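Local coordinates for protein-glutamine gamma-glutamyltransferase (Pagrus major, PDB 1G0D) that probably cross-links proteins in a calcium-dependent acyl transfer that joins the side chain of a peptide-bound glutamine to a lysine or another primary amine, at residues 14-18 against 40-44; 157-163 against 423-427; 518-522 against 551-555. One frame throughout, in Å; residues are numbered along the deposited sequence.

Contacts 1 and 2 are largely buried, while contact 3 lies at the surface. No two of them share a helix or strand. Contact 1 joins the start of helix 15-21 to strand 40-46 in the N-terminal domain, and contact 3 joins two loops about 59 Å away, centre to centre, on the opposite side of the chain's centre. Contact 2 sits between them in the catalytic core, its centre about 9 Å from that of the chain. Its two strands meet through side chains and one water, without a direct hydrogen bond. In contacts 1 and 3, side chains of the first segment bond to backbone of the second: asparagine and arginine in contact 1, arginine in contact 3.

Contact 1: 14-18 against 40-44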
loop_
_atom_site.group_PDB
_atom_site.type_symbol
_atom_site.label_atom_id
_atom_site.label_comp_id
_atom_site.label_asym_id
_atom_site.label_seq_id
_atom_site.Cartn_x
_atom_site.Cartn_y
_atom_site.Cartn_z
ATOM N N ARG A 14 -2.979 -7.641 -33.864
ATOM C CA ARG A 14 -2.958 -8.968 -33.287
ATOM C C ARG A 14 -2.817 -8.859 -31.763
ATOM O O ARG A 14 -1.874 -9.383 -31.181
ATOM C CB ARG A 14 -1.811 -9.772 -33.908
ATOM C CG ARG A 14 -1.629 -9.549 -35.449
ATOM C CD ARG A 14 -0.696 -10.556 -36.166
ATOM N NE ARG A 14 0.101 -11.373 -35.248
ATOM C CZ ARG A 14 -0.180 -12.634 -34.942
ATOM N NH1 ARG A 14 -1.235 -13.254 -35.466
ATOM N NH2 ARG A 14 0.576 -13.274 -34.082
ATOM N N SER A 15 -3.775 -8.195 -31.123
ATOM C CA SER A 15 -3.736 -8.006 -29.685
ATOM C C SER A 15 -4.030 -9.220 -28.847
ATOM O O SER A 15 -3.527 -9.333 -27.745
ATOM C CB SER A 15 -4.692 -6.922 -29.270
ATOM O OG SER A 15 -5.876 -7.039 -29.999
ATOM N N HIS A 16 -4.872 -10.115 -29.327
ATOM C CA HIS A 16 -5.168 -11.315 -28.554
ATOM C C HIS A 16 -3.877 -12.117 -28.356
ATOM O O HIS A 16 -3.651 -12.746 -27.317
ATOM C CB HIS A 16 -6.168 -12.166 -29.318
ATOM C CG HIS A 16 -7.586 -11.822 -29.033
ATOM N ND1 HIS A 16 -8.252 -10.809 -29.691
ATOM C CD2 HIS A 16 -8.460 -12.329 -28.138
ATOM C CE1 HIS A 16 -9.476 -10.704 -29.211
ATOM N NE2 HIS A 16 -9.630 -11.618 -28.266
ATOM N N GLU A 17 -3.039 -12.080 -29.386
ATOM C CA GLU A 17 -1.786 -12.797 -29.410
ATOM C C GLU A 17 -0.647 -12.047 -28.737
ATOM O O GLU A 17 0.019 -12.584 -27.852
ATOM C CB GLU A 17 -1.439 -13.115 -30.868
ATOM C CG GLU A 17 -2.509 -13.965 -31.569
ATOM C CD GLU A 17 -3.466 -13.170 -32.485
ATOM O OE1 GLU A 17 -3.762 -11.988 -32.188
ATOM O OE2 GLU A 17 -3.926 -13.744 -33.508
ATOM N N ASN A 18 -0.411 -10.811 -29.160
ATOM C CA ASN A 18 0.669 -10.012 -28.588
ATOM C C ASN A 18 0.425 -9.848 -27.106
ATOM O O ASN A 18 1.343 -10.012 -26.297
ATOM C CB ASN A 18 0.730 -8.646 -29.268
ATOM C CG ASN A 18 1.357 -8.714 -30.674
ATOM O OD1 ASN A 18 2.356 -9.382 -30.874
ATOM N ND2 ASN A 18 0.778 -8.019 -31.628
ATOM N N PHE A 40 6.864 -7.241 -30.793
ATOM C CA PHE A 40 5.460 -7.522 -31.035
ATOM C C PHE A 40 5.195 -7.551 -32.554
ATOM O O PHE A 40 5.868 -6.858 -33.302
ATOM C CB PHE A 40 4.531 -6.549 -30.248
ATOM C CG PHE A 40 4.754 -5.057 -30.492
ATOM C CD1 PHE A 40 5.757 -4.360 -29.830
ATOM C CD2 PHE A 40 3.900 -4.335 -31.338
ATOM C CE1 PHE A 40 5.913 -2.964 -30.013
ATOM C CE2 PHE A 40 4.047 -2.962 -31.521
ATOM C CZ PHE A 40 5.060 -2.282 -30.855
ATOM N N SER A 41 4.266 -8.393 -33.022
ATOM C CA SER A 41 3.994 -8.493 -34.465
ATOM C C SER A 41 2.584 -8.127 -34.875
ATOM O O SER A 41 1.617 -8.647 -34.337
ATOM C CB SER A 41 4.262 -9.900 -34.961
ATOM O OG SER A 41 5.520 -10.331 -34.535
ATOM N N ILE A 42 2.485 -7.257 -35.865
ATOM C CA ILE A 42 1.206 -6.790 -36.359
ATOM C C ILE A 42 1.232 -7.038 -37.852
ATOM O O ILE A 42 2.293 -7.310 -38.396
ATOM C CB ILE A 42 1.034 -5.263 -36.038
ATOM C CG1 ILE A 42 2.063 -4.428 -36.812
ATOM C CG2 ILE A 42 1.249 -5.011 -34.496
ATOM C CD1 ILE A 42 1.689 -2.946 -36.978
ATOM N N THR A 43 0.093 -6.960 -38.524
ATOM C CA THR A 43 0.075 -7.186 -39.969
ATOM C C THR A 43 -0.582 -6.066 -40.759
ATOM O O THR A 43 -1.458 -5.385 -40.263
ATOM C CB THR A 43 -0.688 -8.443 -40.332
ATOM O OG1 THR A 43 -1.861 -8.542 -39.506
ATOM C CG2 THR A 43 0.190 -9.650 -40.156
ATOM N N LEU A 44 -0.142 -5.894 -41.992
ATOM C CA LEU A 44 -0.689 -4.909 -42.901
ATOM C C LEU A 44 -1.430 -5.745 -43.921
ATOM O O LEU A 44 -0.767 -6.429 -44.712
ATOM C CB LEU A 44 0.405 -4.232 -43.700
ATOM C CG LEU A 44 1.193 -3.016 -43.316
ATOM C CD1 LEU A 44 1.505 -2.232 -44.562
ATOM C CD2 LEU A 44 0.415 -2.209 -42.346
#
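Strand residues 40-44 offer their backbone to two side chains from the start of a helix. Phe40 comes first. Its CA lies 3.6 Å from Asn18 OD1, and its ring leads away from the helix. Ser41 is the centre of the contact. Its N donates to Asn18 OD1 at 3.0 Å, and its O accepts from Asn18 ND2 at 2.9 Å. The Asn18 amide thus pairs with both the NH and the CO of one residue, much as a neighbouring strand residue would. Ser41 O also receives a weak bond from Arg14 NE at 3.2 Å, at the edge of the guanidinium. At Ile42 the side chain points away, and Arg14 CG packs 4.1 Å from Ile42 CA. Thr43 OG1 is 4.1 Å from Arg14 CD. Arg14 holds the N-cap position, and Asn18 N bonds to Arg14 O at 2.9 Å in the first helical turn. That turn places both side chains on the strand. Arg14 NH1 also makes a salt bridge to Glu17 OE2 at 3.4 Å, through charge alone. The contact belongs to the N-terminal beta-sandwich domain of transglutaminases. Strand 40-46 runs antiparallel between strands 8-12 and 92-98, and helix 15-21 follows strand 8-12 and packs beside the start of strand 40-46.

Contact 2: 157-163 against 423-427; sequences NEDGVIY and ISTKS
This is a buried side-chain contact between two short antiparallel strands in the catalytic core of the transglutaminase fold. The strands belong to separate hairpin-like pairs: 159-164 pairs with 169-176, and 424-426 with 433-435. Their axes run at 165° and approach to 6.5 Å. Val161 lies opposite Lys426 (CA to CA 6.0 Å), and Tyr163 opposite Ser424 (6.7 Å). No direct hydrogen bond crosses. Water 1 bridges the backbones instead: it accepts from Tyr163 N at 3.3 Å and gives a weak bond to Ser424 O at 3.5 Å.

Backbone angles are extended in 159-163 and 424-426. Tyr163 has chi1 m (-64°) and chi2 -79°. Its ring lies along strand 424-426. Tyr163 CD2 is 3.8 Å from Ser424 CB, and Tyr163 CE2 is 3.8 Å from both Thr425 C and Lys426 N, the latter at the ring edge. Ser424 OG turns to Asn422 O. Thr425 points away, and its side chain lies about 4 Å from that of Glu434, a probable calcium ligand.

Lys426 is t for chi1 to chi3 and m for chi4. Its chain runs along the other strand: Lys426 CD is 3.8 Å from Val161 N and 4.0 Å from Gly160 CA. Its ammonium has a salt bridge to Glu153, which also accepts from Asn157 ND2. An Asx turn opens the first strand, with Asp159 N bonded to Asn157 OD1 at 2.8 Å. At the far end of the lysine, Lys426 NZ donates to Ser427 O at 2.7 Å.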
loop_
_atom_site.group_PDB
_atom_site.type_symbol
_atom_site.label_atom_id
_atom_site.label_comp_id
_atom_site.label_asym_id
_atom_site.label_seq_id
_atom_site.Cartn_x
_atom_site.Cartn_y
_atom_site.Cartn_z
ATOM N N ASN A 157 -0.231 -10.651 -9.383
ATOM C CA ASN A 157 -1.297 -10.916 -8.427
ATOM C C ASN A 157 -2.156 -9.678 -8.139
ATOM O O ASN A 157 -1.635 -8.589 -7.876
ATOM C CB ASN A 157 -0.724 -11.453 -7.138
ATOM C CG ASN A 157 -1.800 -12.009 -6.271
ATOM O OD1 ASN A 157 -2.976 -11.731 -6.508
ATOM N ND2 ASN A 157 -1.434 -12.795 -5.269
ATOM N N GLU A 158 -3.471 -9.827 -8.204
ATOM C CA GLU A 158 -4.356 -8.682 -7.980
ATOM C C GLU A 158 -4.979 -8.638 -6.582
ATOM O O GLU A 158 -5.672 -7.678 -6.223
ATOM C CB GLU A 158 -5.480 -8.667 -9.012
ATOM C CG GLU A 158 -5.089 -8.255 -10.433
ATOM C CD GLU A 158 -6.233 -8.465 -11.421
ATOM O OE1 GLU A 158 -6.635 -9.638 -11.637
ATOM O OE2 GLU A 158 -6.742 -7.462 -11.965
ATOM N N ASP A 159 -4.727 -9.677 -5.798
ATOM C CA ASP A 159 -5.266 -9.777 -4.457
ATOM C C ASP A 159 -4.124 -9.821 -3.491
ATOM O O ASP A 159 -3.249 -10.666 -3.612
ATOM C CB ASP A 159 -6.073 -11.052 -4.322
ATOM C CG ASP A 159 -7.379 -10.963 -5.024
ATOM O OD1 ASP A 159 -8.204 -10.163 -4.550
ATOM O OD2 ASP A 159 -7.577 -11.670 -6.045
ATOM N N GLY A 160 -4.127 -8.906 -2.539
ATOM C CA GLY A 160 -3.070 -8.872 -1.557
ATOM C C GLY A 160 -3.632 -8.913 -0.148
ATOM O O GLY A 160 -4.819 -9.137 0.076
ATOM N N VAL A 161 -2.750 -8.738 0.814
ATOM C CA VAL A 161 -3.131 -8.720 2.193
ATOM C C VAL A 161 -2.261 -7.625 2.788
ATOM O O VAL A 161 -1.056 -7.606 2.541
ATOM C CB VAL A 161 -2.808 -10.094 2.818
ATOM C CG1 VAL A 161 -3.006 -10.062 4.303
ATOM C CG2 VAL A 161 -3.710 -11.133 2.208
ATOM N N ILE A 162 -2.852 -6.670 3.502
ATOM C CA ILE A 162 -2.035 -5.629 4.129
ATOM C C ILE A 162 -2.124 -5.871 5.635
ATOM O O ILE A 162 -3.207 -6.044 6.157
ATOM C CB ILE A 162 -2.534 -4.215 3.774
ATOM C CG1 ILE A 162 -2.616 -4.078 2.244
ATOM C CG2 ILE A 162 -1.618 -3.201 4.397
ATOM C CD1 ILE A 162 -2.767 -2.684 1.678
ATOM N N TYR A 163 -0.997 -5.933 6.332
ATOM C CA TYR A 163 -1.033 -6.185 7.775
ATOM C C TYR A 163 -1.323 -4.902 8.599
ATOM O O TYR A 163 -0.939 -3.770 8.210
ATOM C CB TYR A 163 0.271 -6.887 8.204
ATOM C CG TYR A 163 0.369 -8.237 7.545
ATOM C CD1 TYR A 163 -0.349 -9.311 8.033
ATOM C CD2 TYR A 163 1.009 -8.385 6.310
ATOM C CE1 TYR A 163 -0.457 -10.483 7.303
ATOM C CE2 TYR A 163 0.906 -9.562 5.568
ATOM C CZ TYR A 163 0.166 -10.601 6.065
ATOM O OH TYR A 163 0.018 -11.748 5.324
ATOM N N ILE A 423 8.171 -5.628 10.660
ATOM C CA ILE A 423 7.984 -5.235 9.279
ATOM C C ILE A 423 7.417 -6.460 8.557
ATOM O O ILE A 423 8.002 -7.528 8.568
ATOM C CB ILE A 423 9.327 -4.788 8.709
ATOM C CG1 ILE A 423 10.208 -4.318 9.873
ATOM C CG2 ILE A 423 9.128 -3.705 7.685
ATOM C CD1 ILE A 423 10.670 -2.888 9.780
ATOM N N SER A 424 6.251 -6.296 7.951
ATOM C CA SER A 424 5.561 -7.396 7.307
ATOM C C SER A 424 5.143 -7.102 5.887
ATOM O O SER A 424 4.879 -5.955 5.539
ATOM C CB SER A 424 4.296 -7.709 8.102
ATOM O OG SER A 424 4.607 -8.230 9.379
ATOM N N THR A 425 5.083 -8.160 5.079
ATOM C CA THR A 425 4.615 -8.071 3.712
ATOM C C THR A 425 3.996 -9.435 3.440
ATOM O O THR A 425 4.290 -10.401 4.140
ATOM C CB THR A 425 5.742 -7.768 2.719
ATOM O OG1 THR A 425 5.164 -7.370 1.476
ATOM C CG2 THR A 425 6.610 -8.993 2.455
ATOM N N LYS A 426 3.116 -9.523 2.451
ATOM C CA LYS A 426 2.488 -10.813 2.137
ATOM C C LYS A 426 3.477 -11.811 1.523
ATOM O O LYS A 426 4.386 -11.456 0.771
ATOM C CB LYS A 426 1.290 -10.637 1.176
ATOM C CG LYS A 426 0.597 -11.950 0.756
ATOM C CD LYS A 426 -0.561 -11.722 -0.200
ATOM C CE LYS A 426 -0.929 -12.989 -0.971
ATOM N NZ LYS A 426 0.273 -13.602 -1.600
ATOM N N SER A 427 3.255 -13.072 1.853
ATOM C CA SER A 427 4.065 -14.146 1.369
ATOM C C SER A 427 3.755 -14.487 -0.087
ATOM O O SER A 427 2.612 -14.440 -0.526
ATOM C CB SER A 427 3.803 -15.363 2.210
ATOM O OG SER A 427 4.446 -16.447 1.591
HETATM O O HOH W 1 1.640 -5.135 4.598
#

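Contact 3: 518-522 against 551-555; sequences LRRGE and RCVSE
Neither segment forms regular helix or strand; both are loops, and the nearest CA atoms are those of Gly521 and Cys552, 4.4 Å apart. Arg520 has phi/psi -121/-94, and Gly521 is more extended at -111/114. Cys552 (-111/-25) is followed by extended Val553 (-72/154) and Ser554 (-108/-169).

Arg520 is the main side chain, with chi1 m (-88°), chi2 t and chi3 p. Arg520 NE donates to Cys552 O at 2.8 Å. Ser554 OG lies over one face of the guanidinium, 3.4 Å from Arg520 CZ. Water 2 accepts a weak bond from Arg520 NH1 at 2.9 Å. It donates to Arg551 O at 3.3 Å and Val553 O at 3.0 Å. The guanidinium also forms salt bridges to Glu237 and Glu238.

The side chain of Ser554 lies about 9 Å from that of Tyr515, a residue important for activity. The loops precede strands 525-532 and 558-566 of the first C-terminal beta-barrel of transglutaminases. Through the two glutamates, Arg520 ties this barrel to the catalytic core.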
loop_
_atom_site.group_PDB
_atom_site.type_symbol
_atom_site.label_atom_id
_atom_site.label_comp_id
_atom_site.label_asym_id
_atom_site.label_seq_id
_atom_site.Cartn_x
_atom_site.Cartn_y
_atom_site.Cartn_z
ATOM N N LEU A 518 -3.222 9.271 18.117
ATOM C CA LEU A 518 -3.918 10.482 18.499
ATOM C C LEU A 518 -4.713 10.131 19.734
ATOM O O LEU A 518 -5.695 9.408 19.657
ATOM C CB LEU A 518 -4.880 10.908 17.403
ATOM C CG LEU A 518 -4.817 12.271 16.727
ATOM C CD1 LEU A 518 -3.431 12.793 16.697
ATOM C CD2 LEU A 518 -5.333 12.144 15.340
ATOM N N ARG A 519 -4.272 10.640 20.874
ATOM C CA ARG A 519 -4.927 10.426 22.158
ATOM C C ARG A 519 -6.373 10.925 22.104
ATOM O O ARG A 519 -6.641 12.013 21.588
ATOM C CB ARG A 519 -4.144 11.165 23.225
ATOM C CG ARG A 519 -4.415 10.686 24.625
ATOM C CD ARG A 519 -3.851 11.665 25.680
ATOM N NE ARG A 519 -4.428 13.013 25.590
ATOM C CZ ARG A 519 -3.715 14.138 25.447
ATOM N NH1 ARG A 519 -2.379 14.094 25.378
ATOM N NH2 ARG A 519 -4.346 15.312 25.368
ATOM N N ARG A 520 -7.301 10.119 22.618
ATOM C CA ARG A 520 -8.710 10.480 22.589
ATOM C C ARG A 520 -9.366 10.572 23.951
ATOM O O ARG A 520 -9.304 11.619 24.607
ATOM C CB ARG A 520 -9.470 9.504 21.710
ATOM C CG ARG A 520 -9.460 9.964 20.260
ATOM C CD ARG A 520 -9.978 8.940 19.307
ATOM N NE ARG A 520 -11.416 8.803 19.373
ATOM C CZ ARG A 520 -12.246 9.563 18.675
ATOM N NH1 ARG A 520 -13.557 9.391 18.774
ATOM N NH2 ARG A 520 -11.758 10.510 17.887
ATOM N N GLY A 521 -9.995 9.495 24.399
ATOM C CA GLY A 521 -10.633 9.545 25.707
ATOM C C GLY A 521 -10.034 8.721 26.854
ATOM O O GLY A 521 -10.063 7.480 26.822
ATOM N N GLU A 522 -9.513 9.410 27.879
ATOM C CA GLU A 522 -8.924 8.752 29.049
ATOM C C GLU A 522 -10.033 8.039 29.835
ATOM O O GLU A 522 -10.549 8.580 30.816
ATOM C CB GLU A 522 -8.222 9.801 29.929
ATOM C CG GLU A 522 -7.994 9.403 31.388
ATOM C CD GLU A 522 -6.812 8.467 31.587
ATOM O OE1 GLU A 522 -5.658 8.831 31.232
ATOM O OE2 GLU A 522 -7.049 7.356 32.113
ATOM N N ARG A 551 -17.640 5.686 24.395
ATOM C CA ARG A 551 -17.545 7.133 24.383
ATOM C C ARG A 551 -16.259 7.694 23.752
ATOM O O ARG A 551 -16.304 8.703 23.063
ATOM C CB ARG A 551 -17.702 7.650 25.832
ATOM C CG ARG A 551 -19.123 8.091 26.215
ATOM C CD ARG A 551 -19.697 7.258 27.350
ATOM N NE ARG A 551 -19.107 7.614 28.637
ATOM C CZ ARG A 551 -19.496 7.114 29.813
ATOM N NH1 ARG A 551 -20.488 6.230 29.873
ATOM N NH2 ARG A 551 -18.876 7.477 30.934
ATOM N N CYS A 552 -15.130 7.010 23.935
ATOM C CA CYS A 552 -13.842 7.523 23.467
ATOM C C CYS A 552 -13.153 6.824 22.300
ATOM O O CYS A 552 -12.349 7.412 21.588
ATOM C CB CYS A 552 -12.880 7.562 24.667
ATOM S SG CYS A 552 -13.658 7.603 26.366
ATOM N N VAL A 553 -13.474 5.561 22.125
ATOM C CA VAL A 553 -12.882 4.737 21.096
ATOM C C VAL A 553 -13.394 5.130 19.703
ATOM O O VAL A 553 -14.471 5.697 19.595
ATOM C CB VAL A 553 -13.159 3.275 21.491
ATOM C CG1 VAL A 553 -13.873 2.536 20.435
ATOM C CG2 VAL A 553 -11.884 2.638 21.905
ATOM N N SER A 554 -12.588 4.861 18.664
ATOM C CA SER A 554 -12.865 5.170 17.229
ATOM C C SER A 554 -13.183 3.912 16.392
ATOM O O SER A 554 -13.340 2.810 16.926
ATOM C CB SER A 554 -11.627 5.819 16.593
ATOM O OG SER A 554 -11.829 7.177 16.289
ATOM N N GLU A 555 -13.210 4.082 15.066
ATOM C CA GLU A 555 -13.501 2.993 14.134
ATOM C C GLU A 555 -12.576 1.792 14.301
ATOM O O GLU A 555 -12.944 0.676 13.936
ATOM C CB GLU A 555 -13.384 3.495 12.709
ATOM C CG GLU A 555 -11.982 3.934 12.382
ATOM C CD GLU A 555 -11.847 5.436 12.265
ATOM O OE1 GLU A 555 -10.794 5.879 11.751
ATOM O OE2 GLU A 555 -12.783 6.168 12.680
HETATM O O HOH W 2 -15.991 8.305 19.822
#